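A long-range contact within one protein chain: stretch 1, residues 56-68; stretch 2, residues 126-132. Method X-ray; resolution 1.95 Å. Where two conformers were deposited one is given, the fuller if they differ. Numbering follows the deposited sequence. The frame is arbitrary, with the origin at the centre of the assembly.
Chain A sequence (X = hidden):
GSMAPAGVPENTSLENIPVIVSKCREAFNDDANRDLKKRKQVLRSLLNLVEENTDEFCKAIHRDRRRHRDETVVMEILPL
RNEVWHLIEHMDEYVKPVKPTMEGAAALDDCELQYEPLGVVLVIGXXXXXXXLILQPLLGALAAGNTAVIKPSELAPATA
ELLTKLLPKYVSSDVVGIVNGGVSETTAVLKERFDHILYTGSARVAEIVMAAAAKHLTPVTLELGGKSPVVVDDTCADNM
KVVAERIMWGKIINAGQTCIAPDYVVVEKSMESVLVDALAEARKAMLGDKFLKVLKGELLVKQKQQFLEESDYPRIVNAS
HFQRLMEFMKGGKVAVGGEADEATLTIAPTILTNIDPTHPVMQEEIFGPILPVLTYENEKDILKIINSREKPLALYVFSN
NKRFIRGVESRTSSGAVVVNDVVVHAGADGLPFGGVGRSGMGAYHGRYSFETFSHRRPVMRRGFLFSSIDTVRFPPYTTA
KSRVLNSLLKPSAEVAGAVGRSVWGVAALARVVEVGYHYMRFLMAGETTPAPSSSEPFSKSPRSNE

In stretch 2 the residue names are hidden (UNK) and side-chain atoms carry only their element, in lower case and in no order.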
# COMPACT_ATOMS: atom_id res chain seq x y z
N GLU A 56 -8.04 -30.49 18.82
CA GLU A 56 -6.65 -30.84 18.47
C GLU A 56 -5.77 -29.61 18.23
O GLU A 56 -4.58 -29.63 18.56
CB GLU A 56 -6.62 -31.77 17.26
CG GLU A 56 -5.38 -32.66 17.21
CD GLU A 56 -5.40 -33.66 16.07
OE1 GLU A 56 -6.42 -33.72 15.35
OE2 GLU A 56 -4.40 -34.38 15.89
N PHE A 57 -6.34 -28.55 17.65
CA PHE A 57 -5.60 -27.27 17.48
C PHE A 57 -5.24 -26.64 18.83
O PHE A 57 -4.12 -26.17 19.01
CB PHE A 57 -6.38 -26.26 16.61
CG PHE A 57 -6.15 -26.41 15.13
CD1 PHE A 57 -4.87 -26.39 14.59
CD2 PHE A 57 -7.24 -26.55 14.27
CE1 PHE A 57 -4.66 -26.52 13.22
CE2 PHE A 57 -7.04 -26.68 12.90
CZ PHE A 57 -5.75 -26.66 12.38
N CYS A 58 -6.19 -26.62 19.76
CA CYS A 58 -5.93 -26.14 21.12
C CYS A 58 -4.82 -26.94 21.81
O CYS A 58 -3.98 -26.36 22.50
CB CYS A 58 -7.20 -26.14 21.97
SG CYS A 58 -8.42 -24.91 21.47
N LYS A 59 -4.82 -28.26 21.60
CA LYS A 59 -3.77 -29.13 22.14
C LYS A 59 -2.40 -28.87 21.51
O LYS A 59 -1.38 -28.86 22.21
CB LYS A 59 -4.15 -30.61 21.96
CG LYS A 59 -5.31 -31.05 22.83
CD LYS A 59 -4.85 -31.43 24.23
CE LYS A 59 -4.29 -32.85 24.28
NZ LYS A 59 -3.94 -33.29 25.66
N ALA A 60 -2.37 -28.67 20.19
CA ALA A 60 -1.12 -28.35 19.48
C ALA A 60 -0.57 -26.99 19.90
O ALA A 60 0.64 -26.84 20.12
CB ALA A 60 -1.34 -28.39 17.97
N ILE A 61 -1.47 -26.01 20.00
CA ILE A 61 -1.10 -24.67 20.47
C ILE A 61 -0.64 -24.72 21.93
O ILE A 61 0.32 -24.04 22.31
CB ILE A 61 -2.26 -23.66 20.24
CG1 ILE A 61 -2.41 -23.39 18.73
CG2 ILE A 61 -2.02 -22.35 20.99
CD1 ILE A 61 -3.77 -22.86 18.33
N HIS A 62 -1.30 -25.56 22.74
CA HIS A 62 -0.85 -25.80 24.12
C HIS A 62 0.56 -26.40 24.17
O HIS A 62 1.37 -26.02 25.02
CB HIS A 62 -1.82 -26.71 24.87
CG HIS A 62 -1.37 -27.03 26.25
ND1 HIS A 62 -1.65 -26.20 27.32
CD2 HIS A 62 -0.62 -28.04 26.74
CE1 HIS A 62 -1.11 -26.71 28.41
NE2 HIS A 62 -0.48 -27.82 28.09
N ARG A 63 0.85 -27.35 23.29
CA ARG A 63 2.18 -27.95 23.22
C ARG A 63 3.25 -26.91 22.86
O ARG A 63 4.32 -26.87 23.47
CB ARG A 63 2.20 -29.10 22.21
CG ARG A 63 3.44 -29.98 22.27
CD ARG A 63 3.27 -31.18 21.35
NE ARG A 63 4.48 -32.00 21.26
CZ ARG A 63 4.62 -33.07 20.48
NH1 ARG A 63 5.77 -33.74 20.48
NH2 ARG A 63 3.62 -33.48 19.69
N ASP A 64 2.95 -26.05 21.89
CA ASP A 64 3.87 -24.99 21.45
C ASP A 64 4.04 -23.85 22.46
O ASP A 64 5.16 -23.44 22.74
CB ASP A 64 3.42 -24.39 20.11
CG ASP A 64 3.56 -25.35 18.94
OD1 ASP A 64 4.46 -26.23 18.95
OD2 ASP A 64 2.78 -25.22 17.98
N ARG A 65 2.92 -23.34 22.97
CA ARG A 65 2.89 -22.10 23.78
C ARG A 65 2.64 -22.29 25.28
O ARG A 65 2.85 -21.35 26.05
CB ARG A 65 1.82 -21.16 23.23
CG ARG A 65 2.02 -20.75 21.77
CD ARG A 65 2.96 -19.56 21.62
NE ARG A 65 4.28 -19.83 22.18
CZ ARG A 65 4.67 -19.43 23.38
NH1 ARG A 65 5.88 -19.73 23.81
NH2 ARG A 65 3.85 -18.74 24.17
N ARG A 66 2.22 -23.49 25.69
CA ARG A 66 1.65 -23.73 27.04
C ARG A 66 0.47 -22.78 27.35
O ARG A 66 0.25 -22.39 28.50
CB ARG A 66 2.72 -23.68 28.14
CG ARG A 66 2.33 -24.47 29.39
CD ARG A 66 3.47 -24.54 30.38
NE ARG A 66 3.83 -23.22 30.88
CZ ARG A 66 5.04 -22.85 31.32
NH1 ARG A 66 6.07 -23.69 31.33
NH2 ARG A 66 5.21 -21.60 31.74
N ARG A 67 -0.27 -22.43 26.30
CA ARG A 67 -1.41 -21.55 26.41
C ARG A 67 -2.64 -22.41 26.71
O ARG A 67 -2.83 -23.46 26.09
CB ARG A 67 -1.57 -20.77 25.09
CG ARG A 67 -2.68 -19.74 25.09
CD ARG A 67 -2.24 -18.42 24.46
NE ARG A 67 -1.47 -18.53 23.22
CZ ARG A 67 -1.97 -18.85 22.04
NH1 ARG A 67 -3.25 -19.15 21.92
NH2 ARG A 67 -1.18 -18.90 20.97
N HIS A 68 -3.45 -21.97 27.67
CA HIS A 68 -4.65 -22.72 28.08
C HIS A 68 -5.69 -22.72 26.95
O HIS A 68 -5.80 -21.75 26.20
CB HIS A 68 -5.26 -22.09 29.35
CG HIS A 68 -6.26 -22.96 30.04
ND1 HIS A 68 -7.58 -23.04 29.65
CD2 HIS A 68 -6.15 -23.76 31.12
CE1 HIS A 68 -8.23 -23.87 30.45
NE2 HIS A 68 -7.38 -24.32 31.35
N UNK A 126 3.67 -16.27 11.99
CA UNK A 126 4.52 -16.11 13.16
C UNK A 126 4.11 -17.15 14.22
O UNK A 126 3.11 -17.86 14.05
c UNK A 126 4.51 -14.65 13.68
o UNK A 126 5.46 -14.52 14.75
c UNK A 126 3.13 -14.22 14.16
N UNK A 127 4.88 -17.21 15.29
CA UNK A 127 4.78 -18.30 16.28
C UNK A 127 3.86 -18.02 17.47
O UNK A 127 3.41 -18.96 18.13
c UNK A 127 6.87 -17.03 18.70
c UNK A 127 6.28 -16.62 20.99
n UNK A 127 8.40 -15.85 17.56
c UNK A 127 7.79 -15.96 18.78
c UNK A 127 6.17 -18.70 16.80
c UNK A 127 6.96 -17.56 17.37
c UNK A 127 6.11 -17.36 19.83
c UNK A 127 7.20 -15.56 21.04
c UNK A 127 7.97 -15.22 19.95
c UNK A 127 7.90 -16.81 16.72
N UNK A 128 3.60 -16.75 17.78
CA UNK A 128 2.95 -16.38 19.05
C UNK A 128 1.44 -16.68 19.08
O UNK A 128 0.91 -17.11 20.11
o UNK A 128 2.49 -14.16 17.30
n UNK A 128 2.28 -12.74 19.02
c UNK A 128 3.25 -14.92 19.43
c UNK A 128 2.63 -13.90 18.49
N UNK A 129 0.76 -16.47 17.95
CA UNK A 129 -0.61 -16.94 17.73
C UNK A 129 -0.59 -17.66 16.38
O UNK A 129 -0.97 -17.08 15.36
c UNK A 129 -2.50 -14.99 21.39
c UNK A 129 -1.65 -15.12 19.13
c UNK A 129 -0.82 -14.05 19.41
c UNK A 129 -2.49 -15.59 20.15
c UNK A 129 -0.83 -13.43 20.65
c UNK A 129 -1.67 -13.90 21.64
c UNK A 129 -1.61 -15.79 17.78
o UNK A 129 -1.67 -13.29 22.88
N UNK A 130 -0.11 -18.92 16.38
CA UNK A 130 0.30 -19.57 15.14
C UNK A 130 -0.83 -20.03 14.22
O UNK A 130 -0.55 -20.30 13.05
c UNK A 130 1.13 -20.76 15.63
c UNK A 130 0.09 -19.79 17.55
c UNK A 130 0.55 -21.09 16.97
N UNK A 131 -2.06 -20.13 14.72
CA UNK A 131 -3.21 -20.45 13.88
C UNK A 131 -3.86 -19.17 13.35
O UNK A 131 -4.07 -19.04 12.14
c UNK A 131 -4.76 -22.91 12.79
c UNK A 131 -5.34 -21.93 13.80
c UNK A 131 -6.37 -22.61 14.70
c UNK A 131 -4.23 -21.29 14.65
N UNK A 132 -4.16 -18.24 14.24
CA UNK A 132 -4.77 -16.96 13.87
C UNK A 132 -3.97 -16.21 12.80
O UNK A 132 -4.53 -15.80 11.79
c UNK A 132 -5.36 -13.79 16.10
c UNK A 132 -7.07 -14.87 14.62
c UNK A 132 -4.91 -16.05 15.10
c UNK A 132 -5.59 -14.69 14.90

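Position 126 carries three side-chain atoms, a carbon bearing one oxygen and one carbon, and none of them reaches stretch 1. That beta-branched fork with a single oxygen is threonine; Thr-126 leads into the contact without joining it.

At position 127 one carbon leads to fused five- and six-membered rings holding eight carbons and one nitrogen. The CA-to-CB bond points sideways, but the rings come nearer to the helix: one six-ring carbon lies 3.9 Å from NE of Arg-65, which sits at the ring edge, near its plane, and another lies over one face of the guanidinium. The backbone O of position 127 is 3.6 Å from Arg-65 CD. Only tryptophan has such rings. In Trp-127, with chi1 at p, the two carbons are CE3 and CZ3, and O is buried by the contact without a polar partner, a cost the packing has to carry.

Position 128 has two side-chain carbons, the second bearing one oxygen and one nitrogen. They point away from stretch 1, and what the position offers is its backbone: O lies 3.5 Å from Arg-65 CD and accepts a weak hydrogen bond from Arg-67 NH2 at 2.9 Å. On atoms alone, this is asparagine. Asn-128 OD1 accepts a weak hydrogen bond from N of position 129 at 3.0 Å.

Position 129 shows one carbon, then a six-carbon ring bearing an oxygen. It starts sideways, yet a ring carbon lies over one face of the Arg-67 guanidinium, 3.7 Å from NH2. This is tyrosine, and the carbon is CD1 of Tyr-129.

At position 130 three carbons close a ring onto the backbone N and point toward the helix. One ring carbon packs 4.1 Å from Ile-61 CG1; the carbon bonded to N meets the edge of the Arg-67 guanidinium, 3.8 Å from NH2. The closed ring is proline, Pro-130, and these are CG and CD.

Position 131 has four carbons forked at the second, pointing toward the helix. A terminal carbon lies 3.6 Å from Phe-57 CE1, over one face of the ring, in a CH-pi contact; CB lies 4.0 Å from Ile-61 CD1. This is leucine, Leu-131, with CD1 on the ring.

Position 132 has the same fork, sideways and without contact: Leu-132.

The rule is graded. Phe-57, Ile-61 and Arg-65, spaced four apart, present one side of the helix: hydrocarbon meets Leu-131 and Pro-130, then Arg-65 meets Trp-127 and Asn-128. Beyond Arg-66, with positive phi, Arg-67 adds one weak hydrogen bond to Asn-128 O; its guanidinium nitrogens also bond elsewhere in the structure.

Stretch 2, residues 126-132: TWNYPLL
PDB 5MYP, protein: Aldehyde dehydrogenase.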